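Local atomic coordinates of stage II sporulation E family protein (PDB entry 3RNR), a protein that is of unknown function but, as a PP2C-family member related to the sporulation phosphatase SpoIIE, probably removes phosphate groups from proteins in a metal-dependent manner. Residues B[95-100]-B[197-202]; B[71-76]-B[166-171]; B[29-34]-B[58-63]; B[37-42]-B[47-52]. All coordinates share one frame; numbering follows the deposited sequence.

Contact 1: residues B[95-100]-B[197-202]; sequences RVYLFK and GRPYQD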
loop_
_atom_site.group_PDB
_atom_site.type_symbol
_atom_site.label_atom_id
_atom_site.label_comp_id
_atom_site.label_asym_id
_atom_site.label_seq_id
_atom_site.Cartn_x
_atom_site.Cartn_y
_atom_site.Cartn_z
ATOM N N ARG B 95 -13.086 -11.057 1.623
ATOM C CA ARG B 95 -14.256 -10.557 2.346
ATOM C C ARG B 95 -14.063 -9.146 2.875
ATOM O O ARG B 95 -12.946 -8.735 3.185
ATOM C CB ARG B 95 -14.632 -11.512 3.490
ATOM C CG ARG B 95 -14.950 -12.931 3.009
ATOM C CD ARG B 95 -15.442 -13.849 4.120
ATOM N NE ARG B 95 -14.498 -14.055 5.225
ATOM C CZ ARG B 95 -13.411 -14.818 5.167
ATOM N NH1 ARG B 95 -13.063 -15.421 4.035
ATOM N NH2 ARG B 95 -12.651 -14.960 6.240
ATOM N N VAL B 96 -15.168 -8.411 2.974
ATOM C CA VAL B 96 -15.163 -7.060 3.528
ATOM C C VAL B 96 -16.022 -6.991 4.792
ATOM O O VAL B 96 -17.184 -7.397 4.772
ATOM C CB VAL B 96 -15.712 -6.039 2.520
ATOM C CG1 VAL B 96 -15.549 -4.603 3.077
ATOM C CG2 VAL B 96 -15.006 -6.193 1.159
ATOM N N TYR B 97 -15.450 -6.468 5.876
ATOM C CA TYR B 97 -16.151 -6.288 7.151
ATOM C C TYR B 97 -16.163 -4.828 7.593
ATOM O O TYR B 97 -15.154 -4.132 7.490
ATOM C CB TYR B 97 -15.468 -7.106 8.256
ATOM C CG TYR B 97 -15.571 -8.592 8.022
ATOM C CD1 TYR B 97 -16.620 -9.328 8.570
ATOM C CD2 TYR B 97 -14.645 -9.252 7.232
ATOM C CE1 TYR B 97 -16.735 -10.704 8.341
ATOM C CE2 TYR B 97 -14.748 -10.619 6.994
ATOM C CZ TYR B 97 -15.798 -11.337 7.547
ATOM O OH TYR B 97 -15.892 -12.691 7.308
ATOM N N LEU B 98 -17.302 -4.382 8.117
ATOM C CA LEU B 98 -17.390 -3.097 8.788
ATOM C C LEU B 98 -16.919 -3.240 10.234
ATOM O O LEU B 98 -17.358 -4.154 10.936
ATOM C CB LEU B 98 -18.849 -2.628 8.792
ATOM C CG LEU B 98 -19.124 -1.308 9.510
ATOM C CD1 LEU B 98 -18.483 -0.162 8.734
ATOM C CD2 LEU B 98 -20.643 -1.091 9.656
ATOM N N PHE B 99 -16.053 -2.340 10.697
ATOM C CA PHE B 99 -15.725 -2.329 12.119
ATOM C C PHE B 99 -16.472 -1.180 12.779
ATOM O O PHE B 99 -16.169 -0.003 12.559
ATOM C CB PHE B 99 -14.223 -2.198 12.374
ATOM C CG PHE B 99 -13.870 -2.136 13.839
ATOM C CD1 PHE B 99 -14.161 -3.203 14.681
ATOM C CD2 PHE B 99 -13.260 -1.009 14.381
ATOM C CE1 PHE B 99 -13.849 -3.150 16.039
ATOM C CE2 PHE B 99 -12.938 -0.953 15.739
ATOM C CZ PHE B 99 -13.236 -2.022 16.565
ATOM N N LYS B 100 -17.481 -1.538 13.562
ATOM C CA LYS B 100 -18.345 -0.558 14.203
ATOM C C LYS B 100 -18.952 -1.172 15.456
ATOM O O LYS B 100 -19.183 -2.387 15.508
ATOM C CB LYS B 100 -19.427 -0.116 13.222
ATOM C CG LYS B 100 -20.481 0.773 13.815
ATOM C CD LYS B 100 -21.351 1.348 12.734
ATOM C CE LYS B 100 -22.388 2.306 13.328
ATOM N NZ LYS B 100 -23.163 2.974 12.246
ATOM N N GLY B 197 -13.711 -14.519 18.371
ATOM C CA GLY B 197 -14.623 -14.708 17.257
ATOM C C GLY B 197 -14.171 -14.188 15.899
ATOM O O GLY B 197 -15.024 -13.920 15.054
ATOM N N ARG B 198 -12.860 -14.036 15.685
ATOM C CA ARG B 198 -12.329 -13.509 14.417
ATOM C C ARG B 198 -12.919 -14.262 13.236
ATOM O O ARG B 198 -12.807 -15.480 13.160
ATOM C CB ARG B 198 -10.817 -13.699 14.346
ATOM C CG ARG B 198 -10.032 -12.951 15.376
ATOM C CD ARG B 198 -8.625 -13.491 15.468
ATOM N NE ARG B 198 -7.878 -12.819 16.525
ATOM C CZ ARG B 198 -6.747 -13.278 17.048
ATOM N NH1 ARG B 198 -6.138 -12.596 18.010
ATOM N NH2 ARG B 198 -6.230 -14.422 16.614
ATOM N N PRO B 199 -13.534 -13.539 12.293
ATOM C CA PRO B 199 -14.191 -14.239 11.184
ATOM C C PRO B 199 -13.214 -14.577 10.057
ATOM O O PRO B 199 -13.481 -14.248 8.907
ATOM C CB PRO B 199 -15.226 -13.217 10.703
ATOM C CG PRO B 199 -14.577 -11.899 10.967
ATOM C CD PRO B 199 -13.751 -12.083 12.241
ATOM N N TYR B 200 -12.127 -15.277 10.373
ATOM C CA TYR B 200 -11.116 -15.609 9.365
ATOM C C TYR B 200 -10.051 -16.524 9.942
ATOM O O TYR B 200 -9.937 -16.668 11.158
ATOM C CB TYR B 200 -10.458 -14.344 8.802
ATOM C CG TYR B 200 -9.988 -13.341 9.841
ATOM C CD1 TYR B 200 -8.816 -13.551 10.571
ATOM C CD2 TYR B 200 -10.701 -12.169 10.072
ATOM C CE1 TYR B 200 -8.386 -12.625 11.522
ATOM C CE2 TYR B 200 -10.281 -11.240 11.009
ATOM C CZ TYR B 200 -9.130 -11.472 11.731
ATOM O OH TYR B 200 -8.721 -10.545 12.657
ATOM N N GLN B 201 -9.293 -17.167 9.061
ATOM C CA GLN B 201 -8.347 -18.195 9.483
ATOM C C GLN B 201 -7.145 -17.532 10.137
ATOM O O GLN B 201 -6.869 -16.365 9.884
ATOM C CB GLN B 201 -7.891 -19.036 8.285
ATOM C CG GLN B 201 -9.022 -19.561 7.403
ATOM C CD GLN B 201 -10.021 -20.408 8.166
ATOM O OE1 GLN B 201 -9.670 -21.442 8.730
ATOM N NE2 GLN B 201 -11.277 -19.970 8.189
ATOM N N ASP B 202 -6.433 -18.287 10.969
ATOM C CA ASP B 202 -5.205 -17.817 11.615
ATOM C C ASP B 202 -4.152 -17.318 10.626
ATOM O O ASP B 202 -3.338 -16.457 10.952
ATOM C CB ASP B 202 -4.593 -18.943 12.462
ATOM C CG ASP B 202 -5.313 -19.143 13.777
ATOM O OD1 ASP B 202 -6.118 -18.263 14.150
ATOM O OD2 ASP B 202 -5.061 -20.171 14.445
#

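Contact 2: residues B[71-76]-B[166-171]; sequences GATMAV and GVYRSL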
loop_
_atom_site.group_PDB
_atom_site.type_symbol
_atom_site.label_atom_id
_atom_site.label_comp_id
_atom_site.label_asym_id
_atom_site.label_seq_id
_atom_site.Cartn_x
_atom_site.Cartn_y
_atom_site.Cartn_z
ATOM N N GLY B 71 -5.693 -16.144 -12.593
ATOM C CA GLY B 71 -6.538 -15.120 -12.007
ATOM C C GLY B 71 -6.228 -14.839 -10.559
ATOM O O GLY B 71 -5.359 -15.479 -9.971
ATOM N N ALA B 72 -6.953 -13.886 -9.975
ATOM C CA ALA B 72 -6.765 -13.556 -8.572
ATOM C C ALA B 72 -8.112 -13.188 -7.983
ATOM O O ALA B 72 -9.050 -12.902 -8.720
ATOM C CB ALA B 72 -5.779 -12.380 -8.437
ATOM N N THR B 73 -8.210 -13.186 -6.659
ATOM C CA THR B 73 -9.413 -12.691 -5.987
ATOM C C THR B 73 -8.942 -11.484 -5.194
ATOM O O THR B 73 -7.747 -11.356 -4.919
ATOM C CB THR B 73 -10.007 -13.727 -5.020
ATOM O OG1 THR B 73 -8.997 -14.132 -4.084
ATOM C CG2 THR B 73 -10.469 -14.955 -5.796
HETATM N N MSE B 74 -9.847 -10.571 -4.870
HETATM C CA MSE B 74 -9.414 -9.385 -4.135
HETATM C C MSE B 74 -10.570 -8.734 -3.392
HETATM O O MSE B 74 -11.730 -8.957 -3.722
HETATM C CB MSE B 74 -8.788 -8.380 -5.111
HETATM C CG MSE B 74 -9.786 -7.778 -6.094
HETATM SE SE MSE B 74 -8.945 -6.530 -7.324
HETATM C CE MSE B 74 -8.470 -5.143 -6.044
ATOM N N ALA B 75 -10.245 -7.927 -2.388
ATOM C CA ALA B 75 -11.239 -7.085 -1.753
ATOM C C ALA B 75 -10.572 -5.745 -1.488
ATOM O O ALA B 75 -9.392 -5.696 -1.142
ATOM C CB ALA B 75 -11.732 -7.712 -0.448
ATOM N N VAL B 76 -11.327 -4.667 -1.650
ATOM C CA VAL B 76 -10.759 -3.327 -1.527
ATOM C C VAL B 76 -11.771 -2.379 -0.879
ATOM O O VAL B 76 -12.987 -2.509 -1.083
ATOM C CB VAL B 76 -10.301 -2.805 -2.909
ATOM C CG1 VAL B 76 -11.385 -3.024 -3.944
ATOM C CG2 VAL B 76 -9.918 -1.337 -2.830
ATOM N N GLY B 166 -8.268 -17.730 1.539
ATOM C CA GLY B 166 -8.572 -18.946 0.786
ATOM C C GLY B 166 -7.540 -20.055 0.935
ATOM O O GLY B 166 -6.357 -19.797 1.111
ATOM N N VAL B 167 -7.986 -21.304 0.863
ATOM C CA VAL B 167 -7.078 -22.432 1.033
ATOM C C VAL B 167 -6.087 -22.527 -0.132
ATOM O O VAL B 167 -4.989 -23.075 0.014
ATOM C CB VAL B 167 -7.865 -23.760 1.164
ATOM C CG1 VAL B 167 -8.650 -24.042 -0.112
ATOM C CG2 VAL B 167 -6.928 -24.911 1.486
ATOM N N TYR B 168 -6.485 -21.973 -1.276
ATOM C CA TYR B 168 -5.728 -22.052 -2.528
ATOM C C TYR B 168 -4.467 -21.174 -2.551
ATOM O O TYR B 168 -3.704 -21.201 -3.514
ATOM C CB TYR B 168 -6.637 -21.669 -3.709
ATOM C CG TYR B 168 -7.281 -20.297 -3.570
ATOM C CD1 TYR B 168 -6.550 -19.136 -3.812
ATOM C CD2 TYR B 168 -8.614 -20.163 -3.184
ATOM C CE1 TYR B 168 -7.132 -17.872 -3.669
ATOM C CE2 TYR B 168 -9.204 -18.902 -3.040
ATOM C CZ TYR B 168 -8.456 -17.769 -3.290
ATOM O OH TYR B 168 -9.030 -16.530 -3.150
ATOM N N ARG B 169 -4.265 -20.378 -1.505
ATOM C CA ARG B 169 -3.218 -19.354 -1.509
ATOM C C ARG B 169 -1.785 -19.885 -1.577
ATOM O O ARG B 169 -1.455 -20.909 -0.971
ATOM C CB ARG B 169 -3.390 -18.423 -0.303
ATOM C CG ARG B 169 -4.659 -17.592 -0.376
ATOM C CD ARG B 169 -5.172 -17.209 1.007
ATOM N NE ARG B 169 -4.307 -16.263 1.699
ATOM C CZ ARG B 169 -3.909 -16.410 2.957
ATOM N NH1 ARG B 169 -3.119 -15.501 3.513
ATOM N NH2 ARG B 169 -4.299 -17.468 3.658
ATOM N N SER B 170 -0.943 -19.184 -2.335
ATOM C CA SER B 170 0.496 -19.454 -2.353
ATOM C C SER B 170 1.077 -19.097 -0.981
ATOM O O SER B 170 0.604 -18.172 -0.322
ATOM C CB SER B 170 1.189 -18.632 -3.453
ATOM O OG SER B 170 0.991 -17.225 -3.269
ATOM N N LEU B 171 2.108 -19.820 -0.555
ATOM C CA LEU B 171 2.692 -19.607 0.767
ATOM C C LEU B 171 3.687 -18.444 0.785
ATOM O O LEU B 171 4.668 -18.439 0.041
ATOM C CB LEU B 171 3.355 -20.893 1.276
ATOM C CG LEU B 171 2.456 -22.134 1.246
ATOM C CD1 LEU B 171 3.141 -23.322 1.910
ATOM C CD2 LEU B 171 1.111 -21.849 1.902
#

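Contact 3: residues B[29-34]-B[58-63]; sequences AQRALS and HRWASQ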
loop_
_atom_site.group_PDB
_atom_site.type_symbol
_atom_site.label_atom_id
_atom_site.label_comp_id
_atom_site.label_asym_id
_atom_site.label_seq_id
_atom_site.Cartn_x
_atom_site.Cartn_y
_atom_site.Cartn_z
ATOM N N ALA B 29 -1.838 -11.909 -9.465
ATOM C CA ALA B 29 -2.049 -11.102 -8.271
ATOM C C ALA B 29 -1.224 -9.819 -8.340
ATOM O O ALA B 29 -1.703 -8.759 -7.945
ATOM C CB ALA B 29 -1.707 -11.888 -7.020
ATOM N N GLN B 30 -0.000 -9.901 -8.868
ATOM C CA GLN B 30 0.821 -8.694 -8.999
ATOM C C GLN B 30 0.167 -7.645 -9.881
ATOM O O GLN B 30 0.201 -6.461 -9.563
ATOM C CB GLN B 30 2.217 -9.031 -9.533
ATOM C CG GLN B 30 3.068 -9.763 -8.519
ATOM C CD GLN B 30 4.242 -10.468 -9.142
ATOM O OE1 GLN B 30 4.469 -10.378 -10.352
ATOM N NE2 GLN B 30 4.991 -11.189 -8.324
ATOM N N ARG B 31 -0.411 -8.067 -11.004
ATOM C CA ARG B 31 -1.054 -7.108 -11.897
ATOM C C ARG B 31 -2.267 -6.509 -11.235
ATOM O O ARG B 31 -2.535 -5.320 -11.376
ATOM C CB ARG B 31 -1.492 -7.762 -13.211
ATOM C CG ARG B 31 -0.421 -7.721 -14.271
ATOM C CD ARG B 31 0.431 -8.956 -14.233
ATOM N NE ARG B 31 1.504 -8.855 -15.205
ATOM C CZ ARG B 31 2.731 -9.314 -14.999
ATOM N NH1 ARG B 31 3.026 -9.929 -13.860
ATOM N NH2 ARG B 31 3.657 -9.162 -15.938
ATOM N N ALA B 32 -3.013 -7.337 -10.521
ATOM C CA ALA B 32 -4.209 -6.850 -9.842
ATOM C C ALA B 32 -3.856 -5.847 -8.743
ATOM O O ALA B 32 -4.474 -4.799 -8.614
ATOM C CB ALA B 32 -5.026 -8.032 -9.274
ATOM N N LEU B 33 -2.865 -6.186 -7.930
ATOM C CA LEU B 33 -2.480 -5.320 -6.830
ATOM C C LEU B 33 -1.957 -3.992 -7.395
ATOM O O LEU B 33 -2.380 -2.930 -6.980
ATOM C CB LEU B 33 -1.405 -6.021 -5.984
ATOM C CG LEU B 33 -0.823 -5.334 -4.742
ATOM C CD1 LEU B 33 0.023 -4.091 -5.100
ATOM C CD2 LEU B 33 -1.927 -5.001 -3.742
ATOM N N SER B 34 -1.039 -4.065 -8.355
ATOM C CA SER B 34 -0.433 -2.851 -8.892
ATOM C C SER B 34 -1.469 -1.949 -9.561
ATOM O O SER B 34 -1.460 -0.737 -9.367
ATOM C CB SER B 34 0.672 -3.187 -9.891
ATOM O OG SER B 34 1.279 -1.997 -10.365
ATOM N N HIS B 58 -6.659 -9.299 -17.401
ATOM C CA HIS B 58 -7.258 -9.781 -18.647
ATOM C C HIS B 58 -6.308 -9.565 -19.839
ATOM O O HIS B 58 -6.111 -10.454 -20.676
ATOM C CB HIS B 58 -8.587 -9.051 -18.876
ATOM C CG HIS B 58 -9.445 -9.647 -19.951
ATOM N ND1 HIS B 58 -9.148 -9.534 -21.291
ATOM C CD2 HIS B 58 -10.619 -10.325 -19.882
ATOM C CE1 HIS B 58 -10.090 -10.130 -22.004
ATOM N NE2 HIS B 58 -10.995 -10.616 -21.171
ATOM N N ARG B 59 -5.728 -8.374 -19.899
ATOM C CA ARG B 59 -4.818 -7.971 -20.973
ATOM C C ARG B 59 -3.562 -8.852 -20.963
ATOM O O ARG B 59 -3.184 -9.441 -21.981
ATOM C CB ARG B 59 -4.471 -6.488 -20.762
ATOM C CG ARG B 59 -3.753 -5.742 -21.879
ATOM C CD ARG B 59 -3.897 -4.203 -21.684
ATOM N NE ARG B 59 -3.606 -3.746 -20.312
ATOM C CZ ARG B 59 -4.381 -2.926 -19.590
ATOM N NH1 ARG B 59 -5.512 -2.452 -20.098
ATOM N NH2 ARG B 59 -4.028 -2.573 -18.352
ATOM N N TRP B 60 -2.926 -8.944 -19.799
ATOM C CA TRP B 60 -1.758 -9.805 -19.596
ATOM C C TRP B 60 -2.030 -11.299 -19.886
ATOM O O TRP B 60 -1.241 -11.965 -20.561
ATOM C CB TRP B 60 -1.245 -9.617 -18.161
ATOM C CG TRP B 60 -0.277 -10.661 -17.705
ATOM C CD1 TRP B 60 1.051 -10.747 -18.027
ATOM C CD2 TRP B 60 -0.548 -11.759 -16.823
ATOM N NE1 TRP B 60 1.617 -11.834 -17.404
ATOM C CE2 TRP B 60 0.659 -12.473 -16.660
ATOM C CE3 TRP B 60 -1.693 -12.206 -16.153
ATOM C CZ2 TRP B 60 0.750 -13.615 -15.864
ATOM C CZ3 TRP B 60 -1.600 -13.334 -15.366
ATOM C CH2 TRP B 60 -0.385 -14.024 -15.221
ATOM N N ALA B 61 -3.139 -11.823 -19.371
ATOM C CA ALA B 61 -3.506 -13.220 -19.591
ATOM C C ALA B 61 -3.713 -13.520 -21.084
ATOM O O ALA B 61 -3.251 -14.539 -21.598
ATOM C CB ALA B 61 -4.763 -13.570 -18.794
ATOM N N SER B 62 -4.401 -12.621 -21.775
ATOM C CA SER B 62 -4.655 -12.784 -23.198
ATOM C C SER B 62 -3.349 -12.949 -23.982
ATOM O O SER B 62 -3.162 -13.927 -24.706
ATOM C CB SER B 62 -5.447 -11.591 -23.734
ATOM O OG SER B 62 -6.751 -11.574 -23.187
ATOM N N GLN B 63 -2.446 -11.991 -23.824
ATOM C CA GLN B 63 -1.153 -12.056 -24.484
ATOM C C GLN B 63 -0.384 -13.318 -24.152
ATOM O O GLN B 63 0.382 -13.815 -24.972
ATOM C CB GLN B 63 -0.310 -10.853 -24.106
ATOM C CG GLN B 63 -0.835 -9.576 -24.653
ATOM C CD GLN B 63 0.109 -8.436 -24.391
ATOM O OE1 GLN B 63 -0.273 -7.268 -24.469
ATOM N NE2 GLN B 63 1.355 -8.767 -24.072
#

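Contact 4: residues B[37-42]-B[47-52]; sequences VGVLDA and LDAVLA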
loop_
_atom_site.group_PDB
_atom_site.type_symbol
_atom_site.label_atom_id
_atom_site.label_comp_id
_atom_site.label_asym_id
_atom_site.label_seq_id
_atom_site.Cartn_x
_atom_site.Cartn_y
_atom_site.Cartn_z
ATOM N N VAL B 37 -3.848 -0.338 -6.801
ATOM C CA VAL B 37 -3.182 0.708 -6.018
ATOM C C VAL B 37 -2.973 1.998 -6.817
ATOM O O VAL B 37 -3.138 3.094 -6.291
ATOM C CB VAL B 37 -1.829 0.211 -5.406
ATOM C CG1 VAL B 37 -1.011 1.394 -4.875
ATOM C CG2 VAL B 37 -2.101 -0.792 -4.288
ATOM N N GLY B 38 -2.618 1.875 -8.093
ATOM C CA GLY B 38 -2.525 3.047 -8.944
ATOM C C GLY B 38 -3.815 3.855 -8.957
ATOM O O GLY B 38 -3.796 5.083 -8.880
ATOM N N VAL B 39 -4.946 3.165 -9.044
ATOM C CA VAL B 39 -6.248 3.830 -9.045
ATOM C C VAL B 39 -6.538 4.449 -7.674
ATOM O O VAL B 39 -6.899 5.617 -7.573
ATOM C CB VAL B 39 -7.389 2.845 -9.415
ATOM C CG1 VAL B 39 -8.750 3.424 -9.031
ATOM C CG2 VAL B 39 -7.349 2.525 -10.913
ATOM N N LEU B 40 -6.363 3.665 -6.622
ATOM C CA LEU B 40 -6.652 4.133 -5.261
ATOM C C LEU B 40 -5.785 5.326 -4.876
ATOM O O LEU B 40 -6.260 6.293 -4.276
ATOM C CB LEU B 40 -6.450 2.995 -4.255
ATOM C CG LEU B 40 -7.403 1.822 -4.496
ATOM C CD1 LEU B 40 -6.923 0.581 -3.748
ATOM C CD2 LEU B 40 -8.816 2.223 -4.080
ATOM N N ASP B 41 -4.511 5.263 -5.230
ATOM C CA ASP B 41 -3.594 6.338 -4.861
ATOM C C ASP B 41 -3.980 7.638 -5.554
ATOM O O ASP B 41 -3.677 8.731 -5.071
ATOM C CB ASP B 41 -2.156 5.969 -5.204
ATOM C CG ASP B 41 -1.216 7.160 -5.087
ATOM O OD1 ASP B 41 -0.853 7.529 -3.949
ATOM O OD2 ASP B 41 -0.849 7.732 -6.131
ATOM N N ALA B 42 -4.661 7.512 -6.684
ATOM C CA ALA B 42 -5.090 8.675 -7.452
ATOM C C ALA B 42 -6.468 9.159 -7.008
ATOM O O ALA B 42 -7.009 10.092 -7.585
ATOM C CB ALA B 42 -5.072 8.375 -8.958
ATOM N N LEU B 47 -14.477 0.247 -6.644
ATOM C CA LEU B 47 -14.977 -0.357 -7.877
ATOM C C LEU B 47 -14.071 -0.063 -9.086
ATOM O O LEU B 47 -13.790 -0.953 -9.885
ATOM C CB LEU B 47 -16.402 0.108 -8.173
ATOM C CG LEU B 47 -17.016 -0.353 -9.497
ATOM C CD1 LEU B 47 -17.075 -1.891 -9.587
ATOM C CD2 LEU B 47 -18.427 0.236 -9.640
ATOM N N ASP B 48 -13.659 1.193 -9.247
ATOM C CA ASP B 48 -12.719 1.536 -10.303
ATOM C C ASP B 48 -11.416 0.751 -10.163
ATOM O O ASP B 48 -10.801 0.354 -11.155
ATOM C CB ASP B 48 -12.402 3.031 -10.282
ATOM C CG ASP B 48 -13.577 3.878 -10.735
ATOM O OD1 ASP B 48 -14.417 3.387 -11.514
ATOM O OD2 ASP B 48 -13.654 5.037 -10.303
ATOM N N ALA B 49 -10.985 0.550 -8.924
ATOM C CA ALA B 49 -9.748 -0.194 -8.683
ATOM C C ALA B 49 -9.919 -1.652 -9.127
ATOM O O ALA B 49 -9.032 -2.231 -9.754
ATOM C CB ALA B 49 -9.347 -0.106 -7.206
ATOM N N VAL B 50 -11.062 -2.243 -8.806
ATOM C CA VAL B 50 -11.368 -3.595 -9.273
ATOM C C VAL B 50 -11.409 -3.666 -10.804
ATOM O O VAL B 50 -10.837 -4.564 -11.403
ATOM C CB VAL B 50 -12.714 -4.112 -8.695
ATOM C CG1 VAL B 50 -13.210 -5.336 -9.490
ATOM C CG2 VAL B 50 -12.540 -4.470 -7.223
ATOM N N LEU B 51 -12.059 -2.698 -11.433
ATOM C CA LEU B 51 -12.161 -2.694 -12.890
ATOM C C LEU B 51 -10.791 -2.529 -13.549
ATOM O O LEU B 51 -10.518 -3.143 -14.577
ATOM C CB LEU B 51 -13.134 -1.606 -13.367
ATOM C CG LEU B 51 -14.591 -1.841 -12.937
ATOM C CD1 LEU B 51 -15.482 -0.654 -13.342
ATOM C CD2 LEU B 51 -15.140 -3.149 -13.527
ATOM N N ALA B 52 -9.923 -1.710 -12.960
ATOM C CA ALA B 52 -8.557 -1.593 -13.479
ATOM C C ALA B 52 -7.751 -2.896 -13.293
ATOM O O ALA B 52 -7.025 -3.332 -14.200
ATOM C CB ALA B 52 -7.827 -0.387 -12.855
#

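Contact 1: residues B[95-100]-B[197-202]
Pro199 lies over the ring of Tyr97, and its carbonyl is taken up by Arg95, so one residue of a loop is held by two side chains of strand 95-100. The CG of the proline ring sits 3.9 Å from the centroid of the Tyr97 ring, 24° off the normal, which makes a CH-pi contact over the face, displaced toward the CE1 and CZ rim. The Pro199 CB follows at the phenol end, 3.5 Å from Tyr97 OH. Pro199 is the centre of an inverse gamma turn, and this tight bend leaves its carbonyl aimed at the guanidinium. Arg95 NH2 donates to Pro199 O across 2.9 Å, at 159° at the hydrogen. The bond meets a lone pair in the carbonyl plane and runs close to the plane of the guanidinium. A kink at chi3 (-61°) brings the end of Arg95 round, and its NE reaches Tyr97 OH, two residues on along the same strand, at 2.9 Å. Tyr97 OH lies almost exactly in the guanidinium plane, and NE in turn stands at the edge of the tyrosine ring, in its plane, so this bond and the one to Pro199 fix how the guanidinium is rotated. NH1 completes the grip through a salt bridge with Asp165. That aspartate belongs to an Asp-Gly pair that supplies a metal ligand in PP2C relatives. Strand 95-100 runs between 103-106 and 159-164 in the mixed sheet; residues 197-202 lead from helix 186-193 into strand 205-210, with Tyr200 resting on Leu161 and Val163 of strand 159-164.

Contact 2: residues B[71-76]-B[166-171]
Two hydroxyls meet here: Thr73 OG1, on a strand, and Tyr168 OH, at the end of a side chain reaching in from a loop. They lie 2.6 Å apart and share a hydrogen bond whose proton the model does not place. The threonine oxygen comes in at the edge of the tyrosine ring, near its plane, and the two side chains approach from opposite directions. Thr73 CG2 also touches the phenol oxygen, at 3.4 Å, so Tyr168 OH is met by both branches of the threonine. With chi1 at 55°, Thr73 holds OG1 between its backbone N and carbonyl carbon, while CG2 lies beside the N.

One step outward, Asp93 OD1 is hydrogen-bonded to Tyr168 OH and more weakly to Thr73 OG1, so the carboxylate ties the pair together. On the loop, a type I turn from Gly166 to Arg169 presents the tyrosine. The next residue, Arg169, forms a salt bridge through NE with Asp17, which lies in the Asp-Gly motif that provides a metal ligand in PP2C relatives, so this network probably borders the catalytic centre; a glycerol, probably from the crystallisation liquor, sits about 4 Å from the Tyr168 side chain.

Strand 72-80 is the middle strand of the antiparallel sheet, between 10-18 and 85-91. The selenomethionine Met74 points to its other side, onto helices 25-41 and 46-63, whereas the loop that carries Tyr168 links strands 159-164 and 176-181 of the mixed sheet.

Contact 3: residues B[29-34]-B[58-63]
The two helices that cover one side of the PP2C sandwich are bridged at the protein surface by a cation-pi stack between Arg31 and Trp60. The guanidinium of Arg31 lies on the indole with centres 3.9 Å apart and planes inclined by 28°, so the stack is close but not perfectly flat. Its nearest approach is at the pyrrole part of the indole, where Arg31 NE stands 3.4 Å from Trp60 CD1. CZ and NH2 carry on over NE1, each about 3.7 Å from that nitrogen. The aliphatic part joins in as well: Arg31 CD sits over the five-membered ring, 4.0 Å from its centroid, as a CH-pi contact. Methylene and charged group thus share one face of the same ring, and the side chains cross at about a right angle. The guanidinium is not centred on the indole: NE and CZ overlie the five-membered ring, toward its CD1 and NE1 side, and the six-membered ring extends beyond them. A bend at chi2 (92°) turns the arginine so that it lies across the indole. Trp60 puts CG opposite its backbone N (chi1 166°), which sends the ring out toward helix 25-41.

Arg31 NH1 bonds weakly to Glu27 O, one turn earlier, and also to a glycerol, probably left from crystallisation.

Trp60 also packs on Glu27 and Ala28 of helix 25-41, and Arg31 on Val57 of helix 46-63. Behind the stack, Ala29, Ala32 and Leu33 pack on Val16 of strand 10-18, while Gln30, Leu33 and Ser34 lie near residues of the second subunit.

Contact 4: residues B[37-42]-B[47-52]
Val39 fits against Ala49 and Ala52 where two consecutive helices fold back on each other as a helical hairpin, part of the helical layer of the PP2C fold. Over these short segments the axes come within 8.3 Å, and their directions are 153° apart, close to antiparallel. The nearest CA atoms, those of Val39 and Ala49, are only 5.3 Å apart, a tight approach made possible by alanine on the facing side.

Val39 CB stands 3.9 Å from Ala49 CA, against the backbone itself. From there the side chain forks. CG1, placed opposite the backbone N (chi1 164°), goes to the start of the partner segment, 3.6 Å from Ala49 N and within packing distance of the CB atoms of Asp48 and Ala49. CG2 takes the other branch, one turn further along helix 46-63, to the methyl of Ala52. The two branches of Val39 thus reach successive positions of the partner helix.

Leu40 follows on the sheet-facing side. Its CB does not point straight at the partner, but the end swings nearer and packs on Ala49 while also touching Val76 of strand 72-80 and Tyr12 of strand 10-18. Val37 meets its counterpart Val37 of the second subunit. No hydrogen bond links the two segments, which are held by apolar contacts: the methyls Val39 CG2 and Ala52 CB at 3.5 Å, and the methine Leu40 CG against Ala49 CB at 3.9 Å.

Overall arrangement
Contacts 3 and 4 lie 14 Å apart, centre to centre, along one pair of helices, and both reach the second subunit. Contact 2 takes the sheet beneath them: Ala72 CB packs on Ala29 CA of contact 3 at 3.9 Å, and Val76 CG2 on Leu40 CD1 of contact 4 at 3.7 Å. From the other face of that sheet, Ala75 CB meets Val96 CG2 of contact 1 at 4.0 Å, so contact 2 joins the helical layer to the second sheet. Contacts 1 and 3, 27 Å apart between centres, lie on opposite sides of the chain's centre. Asp165 and Asp17, beside contacts 1 and 2, probably mark the metal site expected of a PP2C phosphatase.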